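Putative hydrolase (Burkholderia cenocepacia, PDB 4X00) is a putative aryl esterase of the alpha/beta hydrolase fold, probably hydrolysing ester bonds. Local coordinates at residues A[35-40]-A[107-112]; A[133-138]-A[222-227]. All coordinates share one frame; numbering follows the deposited sequence.

Contact 1: A[35-40]-A[107-112]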
ATOM      1  N   SER A  35      12.453   3.253  15.847  1.00 15.80           N
ATOM      2  CA  SER A  35      11.098   3.722  15.591  1.00 16.09           C
ATOM      3  C   SER A  35      10.486   2.895  14.449  1.00 14.26           C
ATOM      4  O   SER A  35      11.113   2.751  13.405  1.00 14.30           O
ATOM      5  CB  SER A  35      11.114   5.208  15.218  1.00 18.46           C
ATOM      6  OG  SER A  35      11.842   5.990  16.171  1.00 19.63           O
ATOM      7  N   PRO A  36       9.284   2.326  14.649  1.00 13.10           N
ATOM      8  CA  PRO A  36       8.749   1.440  13.598  1.00 13.20           C
ATOM      9  C   PRO A  36       8.092   2.161  12.428  1.00 11.69           C
ATOM     10  O   PRO A  36       7.396   3.174  12.567  1.00 11.62           O
ATOM     11  CB  PRO A  36       7.699   0.593  14.333  1.00 15.45           C
ATOM     12  CG  PRO A  36       7.435   1.299  15.634  1.00 16.51           C
ATOM     13  CD  PRO A  36       8.606   2.170  15.950  1.00 15.58           C
ATOM     14  N   ILE A  37       8.272   1.561  11.261  1.00 10.20           N
ATOM     15  CA  ILE A  37       7.579   1.942  10.043  1.00 10.15           C
ATOM     16  C   ILE A  37       6.971   0.674   9.471  1.00  9.70           C
ATOM     17  O   ILE A  37       7.687  -0.331   9.321  1.00 10.97           O
ATOM     18  CB  ILE A  37       8.518   2.573   8.990  1.00 10.52           C
ATOM     19  CG1 ILE A  37       9.292   3.760   9.594  1.00 11.31           C
ATOM     20  CG2 ILE A  37       7.714   2.960   7.737  1.00 10.67           C
ATOM     21  CD1 ILE A  37      10.389   4.293   8.672  1.00 12.01           C
ATOM     22  N   ILE A  38       5.665   0.681   9.225  1.00  8.81           N
ATOM     23  CA  ILE A  38       4.980  -0.464   8.621  1.00  8.09           C
ATOM     24  C   ILE A  38       4.586  -0.111   7.198  1.00  8.50           C
ATOM     25  O   ILE A  38       3.860   0.877   6.977  1.00  9.27           O
ATOM     26  CB  ILE A  38       3.743  -0.857   9.437  1.00  9.05           C
ATOM     27  CG1 ILE A  38       4.144  -1.293  10.858  1.00 10.78           C
ATOM     28  CG2 ILE A  38       2.978  -1.951   8.731  1.00  9.42           C
ATOM     29  CD1 ILE A  38       2.954  -1.427  11.828  1.00 11.65           C
ATOM     30  N   PHE A  39       5.125  -0.899   6.253  1.00  7.88           N
ATOM     31  CA  PHE A  39       4.894  -0.719   4.827  1.00  7.83           C
ATOM     32  C   PHE A  39       3.773  -1.633   4.354  1.00  7.77           C
ATOM     33  O   PHE A  39       3.788  -2.830   4.655  1.00  9.55           O
ATOM     34  CB  PHE A  39       6.145  -1.043   4.029  1.00  8.66           C
ATOM     35  CG  PHE A  39       7.307  -0.141   4.335  1.00  8.84           C
ATOM     36  CD1 PHE A  39       8.162  -0.441   5.379  1.00 10.56           C
ATOM     37  CD2 PHE A  39       7.563   0.985   3.550  1.00  8.49           C
ATOM     38  CE1 PHE A  39       9.262   0.380   5.653  1.00 11.24           C
ATOM     39  CE2 PHE A  39       8.650   1.822   3.815  1.00  9.45           C
ATOM     40  CZ  PHE A  39       9.500   1.508   4.862  1.00 10.67           C
ATOM     41  N   ILE A  40       2.823  -1.068   3.612  1.00  7.93           N
ATOM     42  CA  ILE A  40       1.623  -1.769   3.152  1.00  8.10           C
ATOM     43  C   ILE A  40       1.577  -1.656   1.653  1.00  7.90           C
ATOM     44  O   ILE A  40       1.438  -0.548   1.129  1.00  8.70           O
ATOM     45  CB  ILE A  40       0.353  -1.146   3.753  1.00  9.34           C
ATOM     46  CG1 ILE A  40       0.496  -1.009   5.271  1.00 10.97           C
ATOM     47  CG2 ILE A  40      -0.875  -2.000   3.402  1.00  9.50           C
ATOM     48  CD1 ILE A  40      -0.446   0.033   5.856  1.00 14.11           C
ATOM     49  N   VAL A 107       4.772   4.598  12.092  1.00  9.72           N
ATOM     50  CA  VAL A 107       4.329   5.344  10.921  1.00  9.59           C
ATOM     51  C   VAL A 107       3.879   4.312   9.882  1.00 10.41           C
ATOM     52  O   VAL A 107       4.600   3.349   9.631  1.00 11.04           O
ATOM     53  CB  VAL A 107       5.454   6.233  10.373  1.00  9.79           C
ATOM     54  CG1 VAL A 107       5.084   6.790   8.987  1.00 11.08           C
ATOM     55  CG2 VAL A 107       5.757   7.367  11.376  1.00 10.34           C
ATOM     56  N   LEU A 108       2.709   4.528   9.294  1.00  9.41           N
ATOM     57  CA  LEU A 108       2.191   3.661   8.227  1.00  8.75           C
ATOM     58  C   LEU A 108       2.561   4.216   6.867  1.00  8.96           C
ATOM     59  O   LEU A 108       2.481   5.433   6.654  1.00  9.93           O
ATOM     60  CB  LEU A 108       0.671   3.556   8.318  1.00  9.08           C
ATOM     61  CG  LEU A 108       0.135   3.170   9.702  1.00  9.83           C
ATOM     62  CD1 LEU A 108      -1.383   3.075   9.643  1.00 11.60           C
ATOM     63  CD2 LEU A 108       0.796   1.844  10.169  1.00 10.13           C
ATOM     64  N   VAL A 109       2.976   3.348   5.948  1.00  7.99           N
ATOM     65  CA  VAL A 109       3.297   3.776   4.575  1.00  7.25           C
ATOM     66  C   VAL A 109       2.471   2.875   3.676  1.00  7.77           C
ATOM     67  O   VAL A 109       2.719   1.674   3.620  1.00  9.20           O
ATOM     68  CB  VAL A 109       4.786   3.629   4.253  1.00  7.65           C
ATOM     69  CG1 VAL A 109       5.086   4.056   2.806  1.00  8.88           C
ATOM     70  CG2 VAL A 109       5.601   4.450   5.251  1.00  9.60           C
ATOM     71  N   GLY A 110       1.505   3.440   2.973  1.00  7.55           N
ATOM     72  CA  GLY A 110       0.577   2.625   2.184  1.00  8.55           C
ATOM     73  C   GLY A 110       0.605   2.979   0.712  1.00  8.40           C
ATOM     74  O   GLY A 110       0.359   4.125   0.356  1.00  8.77           O
ATOM     75  N   TRP A 111       0.907   2.001  -0.136  1.00  7.81           N
ATOM     76  CA  TRP A 111       0.959   2.184  -1.586  1.00  8.20           C
ATOM     77  C   TRP A 111      -0.356   1.760  -2.219  1.00  7.67           C
ATOM     78  O   TRP A 111      -0.737   0.593  -2.100  1.00  7.95           O
ATOM     79  CB  TRP A 111       2.102   1.360  -2.178  1.00  8.63           C
ATOM     80  CG  TRP A 111       2.164   1.384  -3.667  1.00  8.40           C
ATOM     81  CD1 TRP A 111       1.936   2.464  -4.469  1.00  8.41           C
ATOM     82  CD2 TRP A 111       2.480   0.278  -4.544  1.00  9.67           C
ATOM     83  NE1 TRP A 111       2.095   2.100  -5.794  1.00  8.22           N
ATOM     84  CE2 TRP A 111       2.428   0.769  -5.860  1.00  9.17           C
ATOM     85  CE3 TRP A 111       2.836  -1.066  -4.334  1.00 11.30           C
ATOM     86  CZ2 TRP A 111       2.718  -0.023  -6.966  1.00 10.43           C
ATOM     87  CZ3 TRP A 111       3.095  -1.860  -5.440  1.00 12.36           C
ATOM     88  CH2 TRP A 111       3.020  -1.341  -6.737  1.00 11.63           C
ATOM     89  N   SER A 112      -1.046   2.705  -2.871  1.00  8.33           N
ATOM     90  CA  SER A 112      -2.188   2.413  -3.746  1.00  8.84           C
ATOM     91  C   SER A 112      -3.304   1.727  -2.926  1.00  8.88           C
ATOM     92  O   SER A 112      -3.892   2.388  -2.055  1.00  9.37           O
ATOM     93  CB  SER A 112      -1.719   1.602  -4.953  1.00  8.52           C
ATOM     94  OG  SER A 112      -2.742   1.534  -5.931  1.00  9.36           O
TER
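Two parallel neighbours in the central sheet of an alpha/beta hydrolase, strands 36-40 and 107-111, are paired here, the second running straight into the probable nucleophile elbow. Five backbone hydrogen bonds alternate along the seam. They begin with Val107 N to Pro36 O at 3.0 Å and end with Trp111 N to Ile40 O, the straightest at 174° and nearly along the C=O axis. Ile40 N to Val109 O, at 2.7 Å, is the shortest.

On one face Val109 carries the packing. Its CG2, beside its own backbone N, meets Ile37 CG2 at 3.6 Å as the two side chains cross obliquely, while its CB lies 3.9 Å from Phe39 CD2. That same Ile37 methyl sits over the rim of one Phe39 ring face, and Leu273 of helix 266-280 covers Phe39 and Val109. On the face of Ile38, Leu108 and Ile40, Leu108 CD2 reaches Ile38 CB at 4.1 Å, and Leu94 of helix 87-100 packs on all three.

Past Trp111, whose NE1 bonds to His259 O, Ser112 has a positive phi (61°, with psi -112°) right before helix 113-125. This strained strand-turn-helix step with Gly110-Ser112-Gly114 fits the GxSxG nucleophile elbow of serine esterases.

Contact 2: A[133-138]-A[222-227]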
ATOM      1  N   ALA A 133       0.968   8.836   8.828  1.00  8.93           N
ATOM      2  CA  ALA A 133       0.812   7.951   7.686  1.00  9.00           C
ATOM      3  C   ALA A 133       1.232   8.652   6.418  1.00  9.42           C
ATOM      4  O   ALA A 133       0.974   9.845   6.251  1.00  9.87           O
ATOM      5  CB  ALA A 133      -0.637   7.468   7.572  1.00 10.53           C
ATOM      6  N   VAL A 134       1.867   7.889   5.548  1.00  9.18           N
ATOM      7  CA  VAL A 134       2.218   8.326   4.215  1.00  8.89           C
ATOM      8  C   VAL A 134       1.392   7.521   3.208  1.00  8.00           C
ATOM      9  O   VAL A 134       1.464   6.281   3.199  1.00  9.17           O
ATOM     10  CB  VAL A 134       3.707   8.112   3.923  1.00  9.48           C
ATOM     11  CG1 VAL A 134       4.053   8.645   2.525  1.00 10.32           C
ATOM     12  CG2 VAL A 134       4.580   8.788   5.007  1.00 10.20           C
ATOM     13  N   TYR A 135       0.589   8.206   2.399  1.00  7.91           N
ATOM     14  CA  TYR A 135      -0.136   7.575   1.297  1.00  8.57           C
ATOM     15  C   TYR A 135       0.746   7.737   0.073  1.00  8.22           C
ATOM     16  O   TYR A 135       1.017   8.866  -0.346  1.00  9.49           O
ATOM     17  CB  TYR A 135      -1.480   8.232   1.029  1.00  9.54           C
ATOM     18  CG  TYR A 135      -2.579   7.883   2.000  1.00  9.53           C
ATOM     19  CD1 TYR A 135      -2.450   8.087   3.384  1.00 10.89           C
ATOM     20  CD2 TYR A 135      -3.807   7.394   1.531  1.00  9.39           C
ATOM     21  CE1 TYR A 135      -3.488   7.763   4.260  1.00 10.46           C
ATOM     22  CE2 TYR A 135      -4.835   7.079   2.416  1.00  9.63           C
ATOM     23  CZ  TYR A 135      -4.672   7.264   3.763  1.00 10.14           C
ATOM     24  OH  TYR A 135      -5.695   6.955   4.611  1.00 11.15           O
ATOM     25  N   VAL A 136       1.211   6.636  -0.482  1.00  7.89           N
ATOM     26  CA  VAL A 136       2.063   6.691  -1.652  1.00  9.11           C
ATOM     27  C   VAL A 136       1.237   6.299  -2.862  1.00  8.21           C
ATOM     28  O   VAL A 136       0.874   5.124  -3.022  1.00  8.51           O
ATOM     29  CB  VAL A 136       3.255   5.760  -1.504  1.00 11.09           C
ATOM     30  CG1 VAL A 136       4.208   6.012  -2.693  1.00 11.45           C
ATOM     31  CG2 VAL A 136       3.909   5.941  -0.126  1.00 11.54           C
ATOM     32  N   ASP A 137       0.878   7.273  -3.694  1.00  7.93           N
ATOM     33  CA  ASP A 137      -0.049   6.992  -4.796  1.00  7.31           C
ATOM     34  C   ASP A 137      -1.240   6.207  -4.286  1.00  7.35           C
ATOM     35  O   ASP A 137      -1.728   5.270  -4.927  1.00  8.54           O
ATOM     36  CB  ASP A 137       0.680   6.282  -5.939  1.00  8.47           C
ATOM     37  CG  ASP A 137       1.626   7.235  -6.626  1.00  8.10           C
ATOM     38  OD1 ASP A 137       2.715   7.434  -6.054  1.00  9.20           O
ATOM     39  OD2 ASP A 137       1.248   7.880  -7.649  1.00  8.89           O
ATOM     40  N   GLY A 138      -1.712   6.604  -3.111  1.00  8.20           N
ATOM     41  CA  GLY A 138      -2.790   5.902  -2.456  1.00  8.90           C
ATOM     42  C   GLY A 138      -4.127   6.025  -3.140  1.00  9.13           C
ATOM     43  O   GLY A 138      -4.514   7.085  -3.689  1.00 10.34           O
ATOM     44  N   LEU A 222      -0.227  13.519   8.064  1.00  9.99           N
ATOM     45  CA  LEU A 222      -0.486  12.759   6.860  1.00  9.81           C
ATOM     46  C   LEU A 222       0.268  13.397   5.695  1.00  9.24           C
ATOM     47  O   LEU A 222       0.173  14.616   5.462  1.00 10.05           O
ATOM     48  CB  LEU A 222      -1.978  12.722   6.542  1.00 10.87           C
ATOM     49  CG  LEU A 222      -2.873  12.061   7.579  1.00 12.16           C
ATOM     50  CD1 LEU A 222      -4.328  12.243   7.186  1.00 15.07           C
ATOM     51  CD2 LEU A 222      -2.523  10.584   7.708  1.00 11.79           C
ATOM     52  N   LEU A 223       0.966  12.558   4.943  1.00  9.17           N
ATOM     53  CA  LEU A 223       1.705  13.004   3.766  1.00  9.35           C
ATOM     54  C   LEU A 223       1.245  12.175   2.560  1.00  9.37           C
ATOM     55  O   LEU A 223       1.208  10.950   2.630  1.00  9.99           O
ATOM     56  CB  LEU A 223       3.209  12.839   3.988  1.00 10.10           C
ATOM     57  CG  LEU A 223       4.121  13.116   2.784  1.00 11.90           C
ATOM     58  CD1 LEU A 223       4.015  14.576   2.337  1.00 13.66           C
ATOM     59  CD2 LEU A 223       5.549  12.778   3.167  1.00 13.18           C
ATOM     60  N   LEU A 224       0.881  12.846   1.483  1.00  9.83           N
ATOM     61  CA  LEU A 224       0.472  12.184   0.255  1.00 10.12           C
ATOM     62  C   LEU A 224       1.562  12.410  -0.773  1.00 10.57           C
ATOM     63  O   LEU A 224       1.831  13.552  -1.153  1.00 12.09           O
ATOM     64  CB  LEU A 224      -0.856  12.728  -0.235  1.00 11.08           C
ATOM     65  CG  LEU A 224      -2.069  11.912   0.223  1.00 11.57           C
ATOM     66  CD1 LEU A 224      -2.189  11.803   1.771  1.00 12.25           C
ATOM     67  CD2 LEU A 224      -3.334  12.507  -0.427  1.00 12.50           C
ATOM     68  N   LEU A 225       2.207  11.342  -1.214  1.00  8.94           N
ATOM     69  CA  LEU A 225       3.318  11.425  -2.161  1.00  9.98           C
ATOM     70  C   LEU A 225       2.870  10.693  -3.412  1.00  8.54           C
ATOM     71  O   LEU A 225       2.609   9.477  -3.336  1.00  9.46           O
ATOM     72  CB  LEU A 225       4.587  10.778  -1.607  1.00 11.97           C
ATOM     73  CG  LEU A 225       5.312  11.348  -0.392  1.00 11.69           C
ATOM     74  CD1 LEU A 225       6.572  10.528  -0.139  1.00 12.19           C
ATOM     75  CD2 LEU A 225       5.771  12.730  -0.662  1.00 10.97           C
ATOM     76  N   TYR A 226       2.755  11.397  -4.545  1.00  8.52           N
ATOM     77  CA  TYR A 226       2.243  10.775  -5.790  1.00  8.48           C
ATOM     78  C   TYR A 226       3.185  11.062  -6.933  1.00  8.74           C
ATOM     79  O   TYR A 226       3.712  12.186  -7.045  1.00  8.80           O
ATOM     80  CB  TYR A 226       0.858  11.348  -6.173  1.00  8.98           C
ATOM     81  CG  TYR A 226      -0.277  10.830  -5.339  1.00  8.95           C
ATOM     82  CD1 TYR A 226      -0.329  11.092  -3.984  1.00  9.81           C
ATOM     83  CD2 TYR A 226      -1.293  10.058  -5.902  1.00  9.03           C
ATOM     84  CE1 TYR A 226      -1.361  10.611  -3.205  1.00  9.72           C
ATOM     85  CE2 TYR A 226      -2.353   9.586  -5.126  1.00  9.11           C
ATOM     86  CZ  TYR A 226      -2.362   9.852  -3.768  1.00  9.84           C
ATOM     87  OH  TYR A 226      -3.375   9.392  -2.957  1.00 11.02           O
ATOM     88  N   GLY A 227       3.343  10.096  -7.831  1.00  8.78           N
ATOM     89  CA  GLY A 227       3.919  10.388  -9.129  1.00  9.01           C
ATOM     90  C   GLY A 227       2.915  11.155  -9.966  1.00 10.01           C
ATOM     91  O   GLY A 227       1.751  10.731 -10.113  1.00 10.61           O
TER
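Apolar side chains, mostly leucine and valine, pack across strands 133-136 and 222-227, parallel neighbours in the alpha/beta hydrolase sheet. On the face of Val134 and Leu225 the two side chains cross obliquely, CG1 of Val134 lying 4.1 Å from CD1 of Leu225; Phe276 and Phe269 of helix 266-280 close over this side. Across the sheet, Tyr135 and Leu224 run side by side, with Leu224 CD1 packed 3.7 Å from Tyr135 CB, and Leu222 CD2 turns in to touch the methyl of Ala133. The Tyr135 ring carries its hydroxyl away to Ser119 OG.

Four backbone hydrogen bonds hold the strands in register, from Leu223 N to Ala133 O through to Asp137 N with Leu225 O at 2.8 Å. There the first strand ends. Asp137 adopts a left-handed backbone (phi 48°, psi 41°), bending the chain over the Tyr226 ring, so that its CA makes a CH-pi contact 3.6 Å from the ring centroid and 18° off the normal. Its carboxylate, with CG beside the backbone N, swings to Gly227 N: OD2 accepts through its syn lone pair at 3.1 Å, while the bond to OD1 is weak. OD2 also lies close to OD2 of Asp230, the probable triad acid; two carboxylates this close would be expected to raise the pKa of at least one of them. At the far end of the Tyr226 ring, OH donates to Gly138 O at 2.7 Å, in the carbonyl plane and on a lone pair.

After strands 12-17 and 23-30 the chain enters strand 36-40, and contact 1 closes a 66-residue excursion through strand 63-67 and helix 87-100 when strand 107-111 pairs beside it. Helix 113-125 then leads to strand 132-136, and contact 2 closes a longer, mainly helical loop at strand 222-227. The two closures follow in series, neither nested nor crossed. They meet in the middle of the sheet, where 107-111 and 132-136 are neighbours: Val134 N lies 2.8 Å from Leu108 O, and Val136 N is equally close to Gly110 O, both probable hydrogen bonds. At the C-terminal strand ends, Ser112 CB packs on Asp137 O, bringing the probable nucleophile elbow beside the turn at Asp137.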